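PDB 4DWD: mandelate racemase/muconate lactonizing enzyme, C-terminal domain protein from Paracoccus denitrificans, which binds magnesium and is probably a hydro-lyase of the enolase superfamily. Local coordinates for residues Arg266-Asp271 against Val293-His298; Phe336-Glu341 against Leu355-Asp360; Glu9-Ala14 against Ala368-Val373. All blocks are in the same frame, centred on the assembly; numbering follows the deposited sequence.

Overall arrangement
The three contacts lie in one subunit of an eight-chain assembly. Contact 1 is a buried strand pair of the C-terminal barrel, and its His298 and Gln269 lie beside Glu249 and Glu223, two residues seen to bind calcium in this protein. Contact 2 is at the surface, where two loops meet; it holds Val359 of a separate calcium site. Contact 3 pairs strand 5-14 of the N-terminal domain with strand 368-372 near the C-terminus, so both other contacts are nested inside its loop. Centres of contacts 1 and 2 are about 25 Å apart, those of contacts 1 and 3 about 30 Å. Contacts 2 and 3 are closer neighbours, with nearest atoms about 7 Å apart.

Contact 1: residues Arg266-Asp271 against Val293-His298; sequences RMVQPD and VEFVPH
Met267 and Val268 run parallel to Glu294 and Phe295, joined by three backbone hydrogen bonds: Glu294 N to Arg266 O, Val268 N to Glu294 O and Val296 N to Val268 O, each 2.9 Å. The last is nearly straight, 179° at the hydrogen. Met267, a selenomethionine, shares a face of the sheet with Glu294. Met267 CG is anti to the backbone N (chi1 177°) and lies 3.9 Å from Glu294 CB. Beyond it the chain bends at chi3, and Met267 CE reaches Val296 CB at 3.8 Å. The polar end of Glu294 turns to Thr320 and Lys321, while a water links its OE2 to Arg266 O. Val268 and Phe295 occupy the other face. Val268 CG2 meets ring atom CD1 of Phe295 at 4.0 Å, and Pro270 CG approaches Phe295 CE1 at 3.8 Å, the proline crossing the phenylalanine at about a right angle. Helix 277-291 joins the two strands in a beta-alpha-beta unit of the enolase-type barrel, and its Met281 packs on Phe295, Pro270 and Pro297. At the other end of the contact, in the conformer given, Arg266 CD rests against Val293 CG1, and the guanidinium goes on to Ile261 O and to a salt bridge with Glu236 of the second subunit. Past the strands, His298 ND1 donates to Asp271 OD2 at 2.6 Å. The oxygen is in the plane of the imidazole. It is met on its anti side, and the carboxylate is turned 48° against the ring. Asp271 OD1 accepts from Val273 N, so both carboxylate oxygens are held and the bond probably fixes the rotation of the imidazole. His298 lies beside Glu249, a residue seen to bind calcium in this protein.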
ATOM      1  N   ARG B 266       0.791  -4.477 -18.357  1.00  8.62           N
ATOM      2  CA  ARG B 266      -0.388  -5.268 -18.701  0.70  9.24           C
ATOM      3  C   ARG B 266      -0.286  -5.924 -20.080  1.00  8.59           C
ATOM      4  O   ARG B 266      -1.249  -6.479 -20.570  1.00  9.43           O
ATOM      5  CB  ARG B 266      -1.661  -4.411 -18.594  0.70 10.60           C
ATOM      6  CG  ARG B 266      -1.886  -3.828 -17.202  0.70 10.71           C
ATOM      7  CD  ARG B 266      -2.159  -4.925 -16.197  0.70 12.12           C
ATOM      8  NE  ARG B 266      -2.159  -4.429 -14.819  0.70 10.32           N
ATOM      9  CZ  ARG B 266      -1.232  -4.697 -13.902  0.70  8.71           C
ATOM     10  NH1 ARG B 266      -0.193  -5.491 -14.193  0.70  8.59           N
ATOM     11  NH2 ARG B 266      -1.365  -4.179 -12.690  0.70  8.07           N
HETATM   12  N   MSE B 267       0.898  -5.869 -20.685  1.00  8.28           N
HETATM   13  CA  MSE B 267       1.172  -6.583 -21.947  1.00  8.29           C
HETATM   14  C   MSE B 267       2.605  -7.027 -21.871  1.00  9.00           C
HETATM   15  O   MSE B 267       3.520  -6.181 -21.791  1.00  8.80           O
HETATM   16  CB  MSE B 267       0.925  -5.647 -23.146  1.00  9.00           C
HETATM   17  CG  MSE B 267       1.257  -6.308 -24.485  1.00  9.79           C
HETATM   18 SE   MSE B 267       0.752  -5.124 -25.984  1.00 12.04          SE
HETATM   19  CE  MSE B 267       2.168  -5.629 -27.232  1.00 11.84           C
ATOM     20  N   VAL B 268       2.831  -8.345 -21.887  1.00  8.72           N
ATOM     21  CA  VAL B 268       4.179  -8.882 -21.695  1.00  9.03           C
ATOM     22  C   VAL B 268       4.649  -9.637 -22.939  1.00  9.45           C
ATOM     23  O   VAL B 268       3.847 -10.285 -23.631  1.00  9.56           O
ATOM     24  CB  VAL B 268       4.314  -9.768 -20.420  1.00  9.28           C
ATOM     25  CG1 VAL B 268       4.001  -8.942 -19.170  1.00  9.70           C
ATOM     26  CG2 VAL B 268       3.442 -11.028 -20.518  1.00  9.72           C
ATOM     27  N   GLN B 269       5.958  -9.549 -23.194  1.00  8.82           N
ATOM     28  CA  GLN B 269       6.558  -9.969 -24.465  1.00  9.35           C
ATOM     29  C   GLN B 269       7.869 -10.748 -24.302  1.00  9.69           C
ATOM     30  O   GLN B 269       8.850 -10.436 -24.970  1.00 10.26           O
ATOM     31  CB  GLN B 269       6.816  -8.734 -25.318  1.00 10.11           C
ATOM     32  CG  GLN B 269       5.615  -7.811 -25.409  1.00  9.88           C
ATOM     33  CD  GLN B 269       5.908  -6.654 -26.314  1.00 10.22           C
ATOM     34  OE1 GLN B 269       6.459  -5.639 -25.874  1.00 11.78           O
ATOM     35  NE2 GLN B 269       5.556  -6.797 -27.587  1.00 11.33           N
ATOM     36  N   PRO B 270       7.879 -11.795 -23.442  1.00  9.28           N
ATOM     37  CA  PRO B 270       9.098 -12.600 -23.414  1.00  9.07           C
ATOM     38  C   PRO B 270       9.326 -13.288 -24.783  1.00  9.26           C
ATOM     39  O   PRO B 270       8.395 -13.400 -25.598  1.00  9.75           O
ATOM     40  CB  PRO B 270       8.803 -13.627 -22.317  1.00  9.47           C
ATOM     41  CG  PRO B 270       7.312 -13.815 -22.387  1.00  9.16           C
ATOM     42  CD  PRO B 270       6.771 -12.438 -22.710  1.00  9.37           C
ATOM     43  N   ASP B 271      10.556 -13.741 -25.016  1.00  8.98           N
ATOM     44  CA  ASP B 271      10.984 -14.258 -26.331  1.00  9.22           C
ATOM     45  C   ASP B 271      11.411 -15.704 -26.161  1.00  9.24           C
ATOM     46  O   ASP B 271      12.308 -16.014 -25.353  1.00  9.22           O
ATOM     47  CB  ASP B 271      12.146 -13.390 -26.868  1.00  9.84           C
ATOM     48  CG  ASP B 271      12.601 -13.770 -28.255  1.00  9.49           C
ATOM     49  OD1 ASP B 271      12.617 -14.965 -28.598  1.00  9.53           O
ATOM     50  OD2 ASP B 271      12.991 -12.843 -29.002  1.00 10.82           O
ATOM     51  N   VAL B 293      -3.192 -10.256 -18.109  1.00 10.38           N
ATOM     52  CA  VAL B 293      -2.329  -9.432 -18.935  1.00 10.37           C
ATOM     53  C   VAL B 293      -2.221 -10.043 -20.327  1.00 10.35           C
ATOM     54  O   VAL B 293      -2.298 -11.275 -20.489  1.00 11.38           O
ATOM     55  CB  VAL B 293      -0.931  -9.184 -18.306  1.00 12.63           C
ATOM     56  CG1 VAL B 293      -1.017  -8.721 -16.856  1.00 12.83           C
ATOM     57  CG2 VAL B 293      -0.041 -10.377 -18.421  1.00 12.81           C
ATOM     58  N   GLU B 294      -2.039  -9.179 -21.318  1.00  9.52           N
ATOM     59  CA  GLU B 294      -1.841  -9.619 -22.701  1.00 10.44           C
ATOM     60  C   GLU B 294      -0.502 -10.327 -22.873  1.00 10.05           C
ATOM     61  O   GLU B 294       0.480  -9.986 -22.226  1.00 10.16           O
ATOM     62  CB  GLU B 294      -1.897  -8.430 -23.663  1.00 11.51           C
ATOM     63  CG  GLU B 294      -3.269  -7.790 -23.841  1.00 12.86           C
ATOM     64  CD  GLU B 294      -3.188  -6.600 -24.777  1.00 14.19           C
ATOM     65  OE1 GLU B 294      -3.149  -6.804 -26.014  1.00 14.58           O
ATOM     66  OE2 GLU B 294      -3.141  -5.458 -24.282  1.00 15.27           O
ATOM     67  N   PHE B 295      -0.480 -11.313 -23.761  1.00 10.91           N
ATOM     68  CA  PHE B 295       0.719 -12.114 -24.034  1.00 10.66           C
ATOM     69  C   PHE B 295       1.087 -11.989 -25.515  1.00 11.53           C
ATOM     70  O   PHE B 295       0.384 -12.515 -26.385  1.00 12.90           O
ATOM     71  CB  PHE B 295       0.457 -13.568 -23.640  1.00 11.79           C
ATOM     72  CG  PHE B 295       1.671 -14.432 -23.671  1.00 11.00           C
ATOM     73  CD1 PHE B 295       2.647 -14.322 -22.673  1.00 12.23           C
ATOM     74  CD2 PHE B 295       1.840 -15.371 -24.684  1.00 11.83           C
ATOM     75  CE1 PHE B 295       3.765 -15.130 -22.695  1.00 12.47           C
ATOM     76  CE2 PHE B 295       2.961 -16.195 -24.705  1.00 12.34           C
ATOM     77  CZ  PHE B 295       3.924 -16.066 -23.706  1.00 11.89           C
ATOM     78  N   VAL B 296       2.147 -11.234 -25.803  1.00 10.81           N
ATOM     79  CA  VAL B 296       2.493 -10.840 -27.174  1.00 10.87           C
ATOM     80  C   VAL B 296       4.016 -11.014 -27.339  1.00 11.37           C
ATOM     81  O   VAL B 296       4.774 -10.065 -27.200  1.00 11.29           O
ATOM     82  CB  VAL B 296       2.065  -9.381 -27.488  1.00 11.29           C
ATOM     83  CG1 VAL B 296       2.352  -9.027 -28.950  1.00 11.80           C
ATOM     84  CG2 VAL B 296       0.583  -9.153 -27.161  1.00 12.63           C
ATOM     85  N   PRO B 297       4.464 -12.243 -27.596  1.00 11.21           N
ATOM     86  CA  PRO B 297       5.904 -12.531 -27.568  1.00 11.28           C
ATOM     87  C   PRO B 297       6.735 -11.671 -28.511  1.00 11.90           C
ATOM     88  O   PRO B 297       6.319 -11.386 -29.644  1.00 12.57           O
ATOM     89  CB  PRO B 297       5.973 -13.983 -28.022  1.00 11.55           C
ATOM     90  CG  PRO B 297       4.677 -14.568 -27.555  1.00 12.11           C
ATOM     91  CD  PRO B 297       3.664 -13.468 -27.784  1.00 12.19           C
ATOM     92  N   HIS B 298       7.926 -11.299 -28.045  1.00 11.56           N
ATOM     93  CA  HIS B 298       8.963 -10.749 -28.907  1.00 12.04           C
ATOM     94  C   HIS B 298       9.568 -11.886 -29.699  1.00 11.75           C
ATOM     95  O   HIS B 298       9.864 -12.960 -29.147  1.00 10.83           O
ATOM     96  CB  HIS B 298      10.000 -10.088 -28.015  1.00 11.77           C
ATOM     97  CG  HIS B 298      11.222  -9.580 -28.737  1.00 12.38           C
ATOM     98  ND1 HIS B 298      12.282 -10.363 -29.024  1.00 12.27           N
ATOM     99  CD2 HIS B 298      11.541  -8.310 -29.183  1.00 14.57           C
ATOM    100  CE1 HIS B 298      13.227  -9.629 -29.640  1.00 13.01           C
ATOM    101  NE2 HIS B 298      12.776  -8.374 -29.739  1.00 13.50           N
TER
HETATM  102  O   HOH W   1      -3.733  -5.049 -21.714  1.00 14.35           O

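Contact 2: residues Phe336-Glu341 against Leu355-Asp360; sequences FRNPAE and LGIVVD
Two loops flanking strand 346-348 meet at the surface of the C-terminal domain, where Arg337 N donates to Val358 O at 2.8 Å. Phe336 and Val359 form a single backbone bridge there. The Asn338 side chain adds two more bonds to the backbone opposite. With CG between the backbone N and the carbonyl carbon (chi1 63°), the Asn338 amide faces the 355-360 backbone. Asn338 OD1 accepts from Val358 N at 2.8 Å, and Asn338 ND2 donates to Gly356 O at 3.0 Å, nearly in the plane of both amides. The side-chain amide thus grips the loop by both its ends. Val359 is a calcium ligand seen in this protein, as is Glu361 in the helix that follows. Val359 CG2 touches Phe336 CE1 at 3.6 Å, at the ring edge. Ile357 CD1 lies over one face of that ring, offset toward the rim, in a CH-pi contact 4.1 Å from the centroid. The Phe336 ring also meets Phe27 nearly at a right angle. Arg337 extends past Val358 CG1 and stacks its guanidinium on the Asp360 carboxylate, the planes 29° apart. Arg337 NH2 makes a salt bridge to Asp360 OD2 at 3.1 Å. Asp360 OD1 caps helix 361-367 through Glu363 N.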
ATOM      1  N   PHE B 336      17.253 -22.393 -44.414  1.00 13.73           N
ATOM      2  CA  PHE B 336      15.959 -23.053 -44.281  1.00 13.25           C
ATOM      3  C   PHE B 336      15.186 -23.013 -45.584  1.00 13.99           C
ATOM      4  O   PHE B 336      15.293 -22.054 -46.341  1.00 15.19           O
ATOM      5  CB  PHE B 336      15.138 -22.403 -43.159  1.00 13.27           C
ATOM      6  CG  PHE B 336      15.810 -22.453 -41.822  1.00 13.78           C
ATOM      7  CD1 PHE B 336      15.990 -23.662 -41.155  1.00 15.66           C
ATOM      8  CD2 PHE B 336      16.312 -21.288 -41.253  1.00 14.61           C
ATOM      9  CE1 PHE B 336      16.629 -23.700 -39.923  1.00 15.74           C
ATOM     10  CE2 PHE B 336      16.948 -21.318 -40.024  1.00 14.02           C
ATOM     11  CZ  PHE B 336      17.117 -22.530 -39.364  1.00 13.93           C
ATOM     12  N   ARG B 337      14.424 -24.072 -45.859  1.00 13.48           N
ATOM     13  CA  ARG B 337      13.630 -24.134 -47.090  1.00 14.65           C
ATOM     14  C   ARG B 337      12.257 -23.478 -46.937  1.00 14.80           C
ATOM     15  O   ARG B 337      11.668 -23.048 -47.925  1.00 17.13           O
ATOM     16  CB  ARG B 337      13.484 -25.580 -47.559  1.00 16.95           C
ATOM     17  CG  ARG B 337      14.818 -26.219 -47.899  1.00 21.49           C
ATOM     18  CD  ARG B 337      14.633 -27.458 -48.755  1.00 22.28           C
ATOM     19  NE  ARG B 337      15.800 -28.340 -48.729  1.00 27.36           N
ATOM     20  CZ  ARG B 337      16.846 -28.250 -49.548  1.00 27.10           C
ATOM     21  NH1 ARG B 337      17.849 -29.112 -49.434  1.00 28.63           N
ATOM     22  NH2 ARG B 337      16.901 -27.299 -50.476  1.00 26.71           N
ATOM     23  N   ASN B 338      11.757 -23.393 -45.702  1.00 13.58           N
ATOM     24  CA  ASN B 338      10.431 -22.850 -45.444  1.00 14.51           C
ATOM     25  C   ASN B 338      10.386 -21.846 -44.284  1.00 14.50           C
ATOM     26  O   ASN B 338       9.522 -21.948 -43.416  1.00 15.44           O
ATOM     27  CB  ASN B 338       9.421 -23.978 -45.202  1.00 15.17           C
ATOM     28  CG  ASN B 338       9.742 -24.805 -43.970  1.00 15.18           C
ATOM     29  OD1 ASN B 338      10.875 -24.813 -43.486  1.00 14.64           O
ATOM     30  ND2 ASN B 338       8.744 -25.502 -43.464  1.00 15.09           N
ATOM     31  N   PRO B 339      11.309 -20.868 -44.270  1.00 13.83           N
ATOM     32  CA  PRO B 339      11.312 -19.875 -43.194  1.00 14.46           C
ATOM     33  C   PRO B 339      10.099 -18.936 -43.274  1.00 14.81           C
ATOM     34  O   PRO B 339       9.332 -19.005 -44.240  1.00 15.56           O
ATOM     35  CB  PRO B 339      12.614 -19.121 -43.430  1.00 14.77           C
ATOM     36  CG  PRO B 339      12.785 -19.165 -44.919  1.00 16.14           C
ATOM     37  CD  PRO B 339      12.261 -20.513 -45.346  1.00 14.42           C
ATOM     38  N   ALA B 340       9.921 -18.089 -42.258  1.00 12.74           N
ATOM     39  CA  ALA B 340       8.785 -17.173 -42.171  1.00 13.94           C
ATOM     40  C   ALA B 340       8.570 -16.386 -43.461  1.00 15.60           C
ATOM     41  O   ALA B 340       9.487 -15.746 -43.972  1.00 16.82           O
ATOM     42  CB  ALA B 340       8.989 -16.208 -41.012  1.00 13.21           C
ATOM     43  N   GLU B 341       7.345 -16.432 -43.969  1.00 14.27           N
ATOM     44  CA  GLU B 341       6.982 -15.733 -45.208  1.00 17.12           C
ATOM     45  C   GLU B 341       5.467 -15.602 -45.223  1.00 18.30           C
ATOM     46  O   GLU B 341       4.761 -16.590 -45.433  1.00 19.45           O
ATOM     47  CB  GLU B 341       7.483 -16.508 -46.428  1.00 19.74           C
ATOM     48  CG  GLU B 341       7.190 -15.885 -47.785  1.00 21.52           C
ATOM     49  CD  GLU B 341       7.899 -16.625 -48.906  1.00 28.69           C
ATOM     50  OE1 GLU B 341       8.841 -17.399 -48.616  1.00 28.59           O
ATOM     51  OE2 GLU B 341       7.517 -16.444 -50.080  1.00 34.89           O
ATOM     52  N   LEU B 355       8.482 -29.291 -35.092  1.00 11.82           N
ATOM     53  CA  LEU B 355       8.354 -27.900 -35.524  1.00 12.42           C
ATOM     54  C   LEU B 355       7.828 -27.775 -36.945  1.00 12.81           C
ATOM     55  O   LEU B 355       7.100 -26.842 -37.265  1.00 13.67           O
ATOM     56  CB  LEU B 355       9.720 -27.217 -35.487  1.00 12.59           C
ATOM     57  CG  LEU B 355      10.261 -26.886 -34.105  1.00 11.87           C
ATOM     58  CD1 LEU B 355      11.719 -26.510 -34.258  1.00 12.29           C
ATOM     59  CD2 LEU B 355       9.480 -25.754 -33.436  1.00 11.18           C
ATOM     60  N   GLY B 356       8.223 -28.711 -37.797  1.00 13.84           N
ATOM     61  CA  GLY B 356       7.893 -28.639 -39.214  1.00 15.40           C
ATOM     62  C   GLY B 356       8.823 -27.751 -40.017  1.00 15.56           C
ATOM     63  O   GLY B 356       8.522 -27.446 -41.162  1.00 16.57           O
ATOM     64  N   ILE B 357       9.952 -27.353 -39.434  1.00 14.33           N
ATOM     65  CA  ILE B 357      10.949 -26.535 -40.129  1.00 15.12           C
ATOM     66  C   ILE B 357      11.800 -27.465 -40.989  1.00 16.10           C
ATOM     67  O   ILE B 357      12.147 -28.567 -40.558  1.00 17.73           O
ATOM     68  CB  ILE B 357      11.840 -25.703 -39.158  1.00 16.61           C
ATOM     69  CG1 ILE B 357      12.769 -24.776 -39.942  1.00 17.72           C
ATOM     70  CG2 ILE B 357      12.686 -26.598 -38.266  1.00 16.85           C
ATOM     71  CD1 ILE B 357      12.489 -23.308 -39.804  1.00 16.21           C
ATOM     72  N   VAL B 358      12.111 -27.020 -42.205  1.00 15.54           N
ATOM     73  CA  VAL B 358      12.894 -27.807 -43.153  1.00 16.60           C
ATOM     74  C   VAL B 358      14.248 -27.133 -43.392  1.00 16.66           C
ATOM     75  O   VAL B 358      14.322 -25.993 -43.858  1.00 15.44           O
ATOM     76  CB  VAL B 358      12.126 -28.001 -44.480  1.00 16.90           C
ATOM     77  CG1 VAL B 358      12.992 -28.712 -45.514  1.00 18.09           C
ATOM     78  CG2 VAL B 358      10.826 -28.765 -44.246  1.00 18.42           C
ATOM     79  N   VAL B 359      15.314 -27.845 -43.045  1.00 18.02           N
ATOM     80  CA  VAL B 359      16.680 -27.334 -43.142  1.00 17.52           C
ATOM     81  C   VAL B 359      17.349 -27.838 -44.421  1.00 18.80           C
ATOM     82  O   VAL B 359      17.251 -29.020 -44.753  1.00 20.66           O
ATOM     83  CB  VAL B 359      17.521 -27.756 -41.908  1.00 19.19           C
ATOM     84  CG1 VAL B 359      18.958 -27.258 -42.018  1.00 19.95           C
ATOM     85  CG2 VAL B 359      16.874 -27.271 -40.615  1.00 18.05           C
ATOM     86  N   ASP B 360      18.022 -26.942 -45.137  1.00 17.40           N
ATOM     87  CA  ASP B 360      18.854 -27.348 -46.271  1.00 18.17           C
ATOM     88  C   ASP B 360      20.207 -27.768 -45.709  1.00 19.97           C
ATOM     89  O   ASP B 360      21.008 -26.923 -45.308  1.00 19.11           O
ATOM     90  CB  ASP B 360      19.002 -26.182 -47.252  1.00 18.17           C
ATOM     91  CG  ASP B 360      19.863 -26.518 -48.467  1.00 19.90           C
ATOM     92  OD1 ASP B 360      20.869 -27.258 -48.349  1.00 21.31           O
ATOM     93  OD2 ASP B 360      19.540 -26.004 -49.548  1.00 23.33           O
TER

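Contact 3: residues Glu9-Ala14 against Ala368-Val373; sequences EALSVA and ATEITV
Glu370 extends across the side of Leu11, its CG 4.1 Å from Leu11 CD2, and the two side chains cross obliquely on one face of the sheet. The Glu370 CG is anti to the backbone N (chi1 -166°) and lies 3.5 Å from Ala10 O. Farther out, Glu370 OE2 comes to 3.9 Å from Glu9 CG. The two glutamates cross at about a right angle, their carboxylate planes 67° apart. Glu9 is paired with Arg29, which probably eases the repulsion between the two acids. A water is held by Glu370 OE2, Ala10 N and Ile371 O. An alanine in place of Glu370 would probably leave this water without its carboxylate partner and open a gap beside Leu11 CD2. Val13 CG2 meets Ala368 CB at 4.0 Å on the same face. These strands are antiparallel neighbours in the N-terminal-domain sheet, which strand 368-372 joins from the far end of the chain. Thr369 N donates to Ser12 O at 2.8 Å, and Ser12 N to Thr369 O at 2.9 Å. On the opposite face Ala10 CB lies 4.2 Å from Ile371 CB, and Leu52 of helix 49-63 packs on Ala10, Ser12 and Ile371.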
ATOM      1  N   GLU B   9      24.779 -30.617 -30.634  1.00 13.03           N
ATOM      2  CA  GLU B   9      25.728 -29.753 -31.341  1.00 12.74           C
ATOM      3  C   GLU B   9      25.321 -28.297 -31.231  1.00 12.87           C
ATOM      4  O   GLU B   9      24.143 -27.962 -31.390  1.00 13.28           O
ATOM      5  CB  GLU B   9      25.763 -30.083 -32.822  1.00 15.10           C
ATOM      6  CG  GLU B   9      26.367 -31.417 -33.177  1.00 17.70           C
ATOM      7  CD  GLU B   9      26.094 -31.718 -34.626  1.00 19.25           C
ATOM      8  OE1 GLU B   9      26.801 -31.178 -35.498  1.00 22.19           O
ATOM      9  OE2 GLU B   9      25.141 -32.450 -34.895  1.00 20.01           O
ATOM     10  N   ALA B  10      26.310 -27.441 -30.997  1.00 12.46           N
ATOM     11  CA  ALA B  10      26.108 -25.992 -30.938  1.00 11.03           C
ATOM     12  C   ALA B  10      26.721 -25.374 -32.195  1.00 11.60           C
ATOM     13  O   ALA B  10      27.921 -25.519 -32.434  1.00 12.58           O
ATOM     14  CB  ALA B  10      26.765 -25.421 -29.683  1.00 10.86           C
ATOM     15  N   LEU B  11      25.898 -24.694 -32.993  1.00 10.36           N
ATOM     16  CA  LEU B  11      26.291 -24.237 -34.325  1.00 11.33           C
ATOM     17  C   LEU B  11      26.097 -22.732 -34.503  1.00 11.30           C
ATOM     18  O   LEU B  11      25.005 -22.199 -34.294  1.00 12.35           O
ATOM     19  CB  LEU B  11      25.454 -24.970 -35.382  1.00 12.38           C
ATOM     20  CG  LEU B  11      25.502 -26.504 -35.394  1.00 13.44           C
ATOM     21  CD1 LEU B  11      24.535 -27.049 -36.430  1.00 15.83           C
ATOM     22  CD2 LEU B  11      26.916 -27.018 -35.633  1.00 17.62           C
ATOM     23  N   SER B  12      27.174 -22.055 -34.900  1.00 11.36           N
ATOM     24  CA  SER B  12      27.126 -20.655 -35.288  1.00 11.82           C
ATOM     25  C   SER B  12      27.031 -20.638 -36.812  1.00 12.40           C
ATOM     26  O   SER B  12      27.924 -21.157 -37.497  1.00 12.83           O
ATOM     27  CB  SER B  12      28.385 -19.923 -34.807  1.00 12.97           C
ATOM     28  OG  SER B  12      28.474 -18.615 -35.353  1.00 13.85           O
ATOM     29  N   VAL B  13      25.950 -20.063 -37.336  1.00 11.59           N
ATOM     30  CA  VAL B  13      25.617 -20.186 -38.757  1.00 11.98           C
ATOM     31  C   VAL B  13      25.491 -18.828 -39.450  1.00 13.11           C
ATOM     32  O   VAL B  13      24.743 -17.956 -38.995  1.00 13.42           O
ATOM     33  CB  VAL B  13      24.311 -21.001 -38.933  1.00 12.29           C
ATOM     34  CG1 VAL B  13      23.956 -21.185 -40.407  1.00 13.58           C
ATOM     35  CG2 VAL B  13      24.434 -22.362 -38.246  1.00 13.98           C
ATOM     36  N   ALA B  14      26.234 -18.654 -40.545  1.00 13.56           N
ATOM     37  CA  ALA B  14      26.145 -17.471 -41.397  1.00 13.97           C
ATOM     38  C   ALA B  14      24.825 -17.501 -42.162  1.00 14.52           C
ATOM     39  O   ALA B  14      24.527 -18.483 -42.842  1.00 15.05           O
ATOM     40  CB  ALA B  14      27.328 -17.425 -42.357  1.00 15.59           C
ATOM     41  N   ALA B 368      28.067 -23.327 -41.351  1.00 15.80           N
ATOM     42  CA  ALA B 368      28.099 -23.609 -39.911  1.00 14.59           C
ATOM     43  C   ALA B 368      29.503 -23.762 -39.352  1.00 15.16           C
ATOM     44  O   ALA B 368      30.352 -24.450 -39.944  1.00 17.79           O
ATOM     45  CB  ALA B 368      27.267 -24.842 -39.585  1.00 15.92           C
ATOM     46  N   THR B 369      29.737 -23.105 -38.219  1.00 14.99           N
ATOM     47  CA  THR B 369      30.933 -23.327 -37.429  1.00 18.04           C
ATOM     48  C   THR B 369      30.470 -23.981 -36.140  1.00 17.53           C
ATOM     49  O   THR B 369      29.630 -23.428 -35.426  1.00 16.69           O
ATOM     50  CB  THR B 369      31.644 -21.995 -37.119  1.00 17.33           C
ATOM     51  OG1 THR B 369      32.108 -21.405 -38.342  1.00 18.96           O
ATOM     52  CG2 THR B 369      32.838 -22.204 -36.191  1.00 21.54           C
ATOM     53  N   GLU B 370      30.997 -25.162 -35.844  1.00 17.10           N
ATOM     54  CA  GLU B 370      30.671 -25.787 -34.576  1.00 17.67           C
ATOM     55  C   GLU B 370      31.432 -25.133 -33.433  1.00 17.10           C
ATOM     56  O   GLU B 370      32.635 -24.879 -33.533  1.00 18.81           O
ATOM     57  CB  GLU B 370      30.905 -27.297 -34.581  1.00 20.93           C
ATOM     58  CG  GLU B 370      30.233 -27.950 -33.372  1.00 20.76           C
ATOM     59  CD  GLU B 370      30.447 -29.446 -33.268  1.00 25.32           C
ATOM     60  OE1 GLU B 370      31.159 -30.011 -34.121  1.00 28.36           O
ATOM     61  OE2 GLU B 370      29.905 -30.062 -32.319  1.00 26.44           O
ATOM     62  N   ILE B 371      30.714 -24.864 -32.349  1.00 16.23           N
ATOM     63  CA  ILE B 371      31.308 -24.349 -31.132  1.00 16.09           C
ATOM     64  C   ILE B 371      31.508 -25.551 -30.239  1.00 18.15           C
ATOM     65  O   ILE B 371      30.560 -26.245 -29.910  1.00 17.73           O
ATOM     66  CB  ILE B 371      30.377 -23.325 -30.454  1.00 16.10           C
ATOM     67  CG1 ILE B 371      30.014 -22.190 -31.427  1.00 15.83           C
ATOM     68  CG2 ILE B 371      30.976 -22.817 -29.142  1.00 18.70           C
ATOM     69  CD1 ILE B 371      31.185 -21.439 -32.026  1.00 18.28           C
ATOM     70  N   THR B 372      32.754 -25.826 -29.893  1.00 22.52           N
ATOM     71  CA  THR B 372      33.057 -27.035 -29.145  1.00 22.01           C
ATOM     72  C   THR B 372      33.729 -26.689 -27.842  1.00 27.72           C
ATOM     73  O   THR B 372      34.074 -25.537 -27.602  1.00 30.54           O
ATOM     74  CB  THR B 372      33.982 -27.990 -29.931  1.00 24.69           C
ATOM     75  OG1 THR B 372      35.232 -27.339 -30.188  1.00 28.90           O
ATOM     76  CG2 THR B 372      33.349 -28.426 -31.250  1.00 22.71           C
ATOM     77  N   VAL B 373      33.910 -27.694 -26.996  1.00 28.07           N
ATOM     78  CA  VAL B 373      34.663 -27.508 -25.773  1.00 30.72           C
ATOM     79  C   VAL B 373      36.086 -27.134 -26.171  1.00 32.45           C
ATOM     80  O   VAL B 373      36.792 -27.911 -26.821  1.00 33.86           O
ATOM     81  CB  VAL B 373      34.625 -28.773 -24.900  1.00 30.31           C
ATOM     82  CG1 VAL B 373      35.558 -28.643 -23.703  1.00 32.77           C
ATOM     83  CG2 VAL B 373      33.198 -29.035 -24.454  1.00 24.30           C
TER
HETATM   84  O   HOH W   2      29.006 -28.402 -30.331  1.00 18.66           O
HETATM   85  O   HOH W   3      30.048 -20.050 -39.706  1.00 21.01           O